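Local atomic coordinates of ADP/ATP-dependent NAD(P)H-hydrate dehydratase (PDB entry 3RPZ), a protein that catalyses the ADP- or ATP-dependent dehydration of hydrated NADH and NADPH, a lyase reaction that probably restores the normal nicotinamide cofactors. Residues G52-G57 with P75-A80. Sequence-based numbering, arbitrary orientation.
Sequences GAMRSG and PVLPEA. With NPW (beta-6-hydroxy-1,4,5,6-tetrahydronicotinamide adenine dinucleotide phosphate), chain D.
Met54, at the C-terminal part of helix 44-54, packs against a type I beta turn running from Leu77 to Ala80, just ahead of strand 81-84, which lies at one border of the central, largely parallel sheet of this alpha/beta fold. No hydrogen bond crosses between the segments, and the 148 Å² they bury come from Met54 and three turn residues, all of them buried.

The van der Waals evidence centres on the thioether. Met54 SD rests on the turn backbone, 3.6 Å from Ala80 N and 3.7 Å from Glu79 C, and it also touches Leu77 CD1 at 3.8 Å and the Ala80 CB methyl. A bend at chi3 of 75° swings Met54 CE aside to the Glu79 side chain, 3.7 Å from its CB. With chi1 at -174°, the branched end of Leu77 reaches the helix, where its CD1 methyl also lies beside Met54 CB. Replacing Met54 with an alanine would probably open a gap between helix and turn, leaving Leu77 CD1 and Glu79 CB without their sulfur and methyl neighbours.

Surrounding contacts place this packing in the core and at a subunit interface: Leu61 of strand 60-65 touches Met54, as does Leu263 of a second subunit. The polar end of Glu79 turns to that subunit too, its OE2 accepting a hydrogen bond from the backbone N of His265 of the second subunit.

Within the turn, the Ala80 N to Leu77 O bond is weak at 3.5 Å. The same turn that receives Met54 also meets the substrate, through its backbone carbonyls: the hydrated cofactor's carboxamide N7C donates a hydrogen bond to Pro78 O, 2.8 Å long with an N-H...O angle of 141°, and also lies 3.1 Å from Glu79 O.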
loop_
_atom_site.group_PDB
_atom_site.type_symbol
_atom_site.label_atom_id
_atom_site.label_comp_id
_atom_site.label_asym_id
_atom_site.label_seq_id
_atom_site.Cartn_x
_atom_site.Cartn_y
_atom_site.Cartn_z
ATOM N N GLY A 52 -3.472 -12.290 -8.808
ATOM C CA GLY A 52 -3.005 -13.427 -9.576
ATOM C C GLY A 52 -3.442 -13.368 -11.019
ATOM O O GLY A 52 -2.676 -13.686 -11.933
ATOM N N ALA A 53 -4.675 -12.967 -11.265
ATOM C CA ALA A 53 -5.235 -12.915 -12.608
ATOM C C ALA A 53 -4.559 -11.822 -13.447
ATOM O O ALA A 53 -4.152 -12.095 -14.579
ATOM C CB ALA A 53 -6.758 -12.764 -12.535
ATOM N N MET A 54 -4.502 -10.613 -12.905
ATOM C CA MET A 54 -3.963 -9.522 -13.708
ATOM C C MET A 54 -2.486 -9.676 -13.953
ATOM O O MET A 54 -1.981 -9.203 -14.975
ATOM C CB MET A 54 -4.327 -8.158 -13.143
ATOM C CG MET A 54 -5.818 -7.953 -13.042
ATOM S SD MET A 54 -6.304 -6.206 -13.133
ATOM C CE MET A 54 -6.073 -5.978 -14.843
ATOM N N ARG A 55 -1.768 -10.336 -13.040
ATOM C CA ARG A 55 -0.366 -10.662 -13.269
ATOM C C ARG A 55 -0.166 -11.714 -14.332
ATOM O O ARG A 55 0.958 -11.884 -14.808
ATOM C CB ARG A 55 0.239 -11.179 -11.964
ATOM C CG ARG A 55 0.649 -10.118 -10.974
ATOM C CD ARG A 55 1.860 -9.342 -11.426
ATOM N NE ARG A 55 2.386 -8.502 -10.403
ATOM C CZ ARG A 55 3.103 -7.411 -10.601
ATOM N NH1 ARG A 55 3.349 -6.958 -11.785
ATOM N NH2 ARG A 55 3.568 -6.761 -9.543
ATOM N N SER A 56 -1.193 -12.473 -14.694
ATOM C CA SER A 56 -1.063 -13.666 -15.498
ATOM C C SER A 56 -1.492 -13.545 -16.928
ATOM O O SER A 56 -1.917 -14.507 -17.564
ATOM C CB SER A 56 -1.700 -14.850 -14.805
ATOM O OG SER A 56 -0.977 -15.126 -13.595
ATOM N N GLY A 57 -1.389 -12.346 -17.505
ATOM C CA GLY A 57 -1.425 -12.200 -18.951
ATOM C C GLY A 57 -2.775 -11.945 -19.626
ATOM O O GLY A 57 -2.841 -11.958 -20.845
ATOM N N PRO A 75 -6.938 0.193 -4.141
ATOM C CA PRO A 75 -5.646 0.839 -3.951
ATOM C C PRO A 75 -4.474 -0.069 -4.292
ATOM O O PRO A 75 -3.387 0.418 -4.677
ATOM C CB PRO A 75 -5.601 1.192 -2.481
ATOM C CG PRO A 75 -6.927 0.932 -1.960
ATOM C CD PRO A 75 -7.736 0.156 -2.914
ATOM N N VAL A 76 -4.674 -1.390 -4.190
ATOM C CA VAL A 76 -3.604 -2.367 -4.437
ATOM C C VAL A 76 -3.609 -2.860 -5.878
ATOM O O VAL A 76 -2.532 -3.102 -6.483
ATOM C CB VAL A 76 -3.784 -3.543 -3.447
ATOM C CG1 VAL A 76 -2.703 -4.579 -3.680
ATOM C CG2 VAL A 76 -3.782 -3.024 -1.952
ATOM N N LEU A 77 -4.809 -2.981 -6.477
ATOM C CA LEU A 77 -5.004 -3.462 -7.822
ATOM C C LEU A 77 -5.904 -2.445 -8.548
ATOM O O LEU A 77 -7.074 -2.730 -8.853
ATOM C CB LEU A 77 -5.627 -4.835 -7.834
ATOM C CG LEU A 77 -5.764 -5.521 -9.180
ATOM C CD1 LEU A 77 -4.420 -5.855 -9.807
ATOM C CD2 LEU A 77 -6.620 -6.794 -9.031
ATOM N N PRO A 78 -5.382 -1.264 -8.831
ATOM C CA PRO A 78 -6.206 -0.250 -9.459
ATOM C C PRO A 78 -6.568 -0.588 -10.901
ATOM O O PRO A 78 -7.425 0.102 -11.473
ATOM C CB PRO A 78 -5.343 1.040 -9.341
ATOM C CG PRO A 78 -3.951 0.519 -9.250
ATOM C CD PRO A 78 -4.054 -0.708 -8.428
ATOM N N GLU A 79 -5.954 -1.601 -11.498
ATOM C CA GLU A 79 -6.155 -1.925 -12.882
ATOM C C GLU A 79 -7.453 -2.677 -13.169
ATOM O O GLU A 79 -7.891 -2.718 -14.309
ATOM C CB GLU A 79 -4.965 -2.721 -13.421
ATOM C CG GLU A 79 -3.620 -1.950 -13.351
ATOM C CD GLU A 79 -2.956 -1.889 -11.989
ATOM O OE1 GLU A 79 -3.342 -2.612 -11.042
ATOM O OE2 GLU A 79 -1.944 -1.148 -11.916
ATOM N N ALA A 80 -8.076 -3.249 -12.159
ATOM C CA ALA A 80 -9.321 -3.953 -12.297
ATOM C C ALA A 80 -10.494 -3.009 -12.269
ATOM O O ALA A 80 -10.417 -1.939 -11.641
ATOM C CB ALA A 80 -9.486 -4.962 -11.154
HETATM P P NPW D . -11.507 -5.675 -29.971
HETATM O O1 NPW D . -12.905 -5.883 -29.434
HETATM O O2 NPW D . -10.369 -6.127 -29.115
HETATM O O3 NPW D . -11.318 -6.138 -31.427
HETATM P PA NPW D . -13.583 0.251 -24.949
HETATM P PB NPW D . -11.705 0.483 -22.738
HETATM C C1A NPW D . -10.989 -1.821 -29.593
HETATM C C1B NPW D . -11.825 2.620 -18.543
HETATM N N1C NPW D . -10.801 1.790 -17.957
HETATM N N1D NPW D . -6.622 -2.310 -32.198
HETATM C C2A NPW D . -11.425 -3.187 -29.067
HETATM O O2A NPW D . -11.349 -4.078 -30.161
HETATM C C2B NPW D . -11.325 3.607 -19.604
HETATM O O2B NPW D . -10.657 4.709 -19.044
HETATM C C2C NPW D . -10.620 1.642 -16.671
HETATM C C2D NPW D . -7.869 -2.691 -32.514
HETATM C C3A NPW D . -12.843 -2.919 -28.593
HETATM O O3A NPW D . -13.800 -2.916 -29.674
HETATM C C3B NPW D . -12.685 3.960 -20.239
HETATM O O3B NPW D . -13.296 4.964 -19.418
HETATM C C3C NPW D . -9.869 0.867 -15.943
HETATM N N3D NPW D . -8.994 -2.544 -31.794
HETATM C C4B NPW D . -13.453 2.635 -20.130
HETATM O O4B NPW D . -12.742 1.766 -19.202
HETATM C C4C NPW D . -9.028 -0.141 -16.717
HETATM C C4D NPW D . -8.746 -1.899 -30.647
HETATM O O4D NPW D . -11.635 -0.891 -28.718
HETATM C C4E NPW D . -12.709 -1.509 -28.050
HETATM C C5A NPW D . -7.465 -1.480 -30.196
HETATM C C5B NPW D . -13.577 1.898 -21.467
HETATM O O5B NPW D . -12.312 1.846 -22.129
HETATM C C5C NPW D . -9.652 -0.375 -18.081
HETATM C C5E NPW D . -12.381 -1.485 -26.556
HETATM O O5E NPW D . -12.550 -0.153 -26.085
HETATM C C6C NPW D . -9.907 0.964 -18.827
HETATM O O6C NPW D . -8.713 1.687 -19.112
HETATM C C6D NPW D . -6.320 -1.697 -31.032
HETATM N N6D NPW D . -5.072 -1.350 -30.761
HETATM N N7A NPW D . -7.490 -0.900 -28.943
HETATM C C7C NPW D . -9.741 0.976 -14.519
HETATM N N7C NPW D . -8.909 0.159 -13.890
HETATM O O7C NPW D . -10.447 1.800 -13.882
HETATM C C8A NPW D . -8.832 -0.971 -28.593
HETATM N N9A NPW D . -9.551 -1.574 -29.661
HETATM O OA1 NPW D . -14.828 -0.530 -25.018
HETATM O OA2 NPW D . -13.585 1.683 -25.148
HETATM O OA3 NPW D . -12.887 -0.198 -23.570
HETATM O OB1 NPW D . -10.574 0.911 -23.562
HETATM O OB2 NPW D . -11.458 -0.512 -21.648
#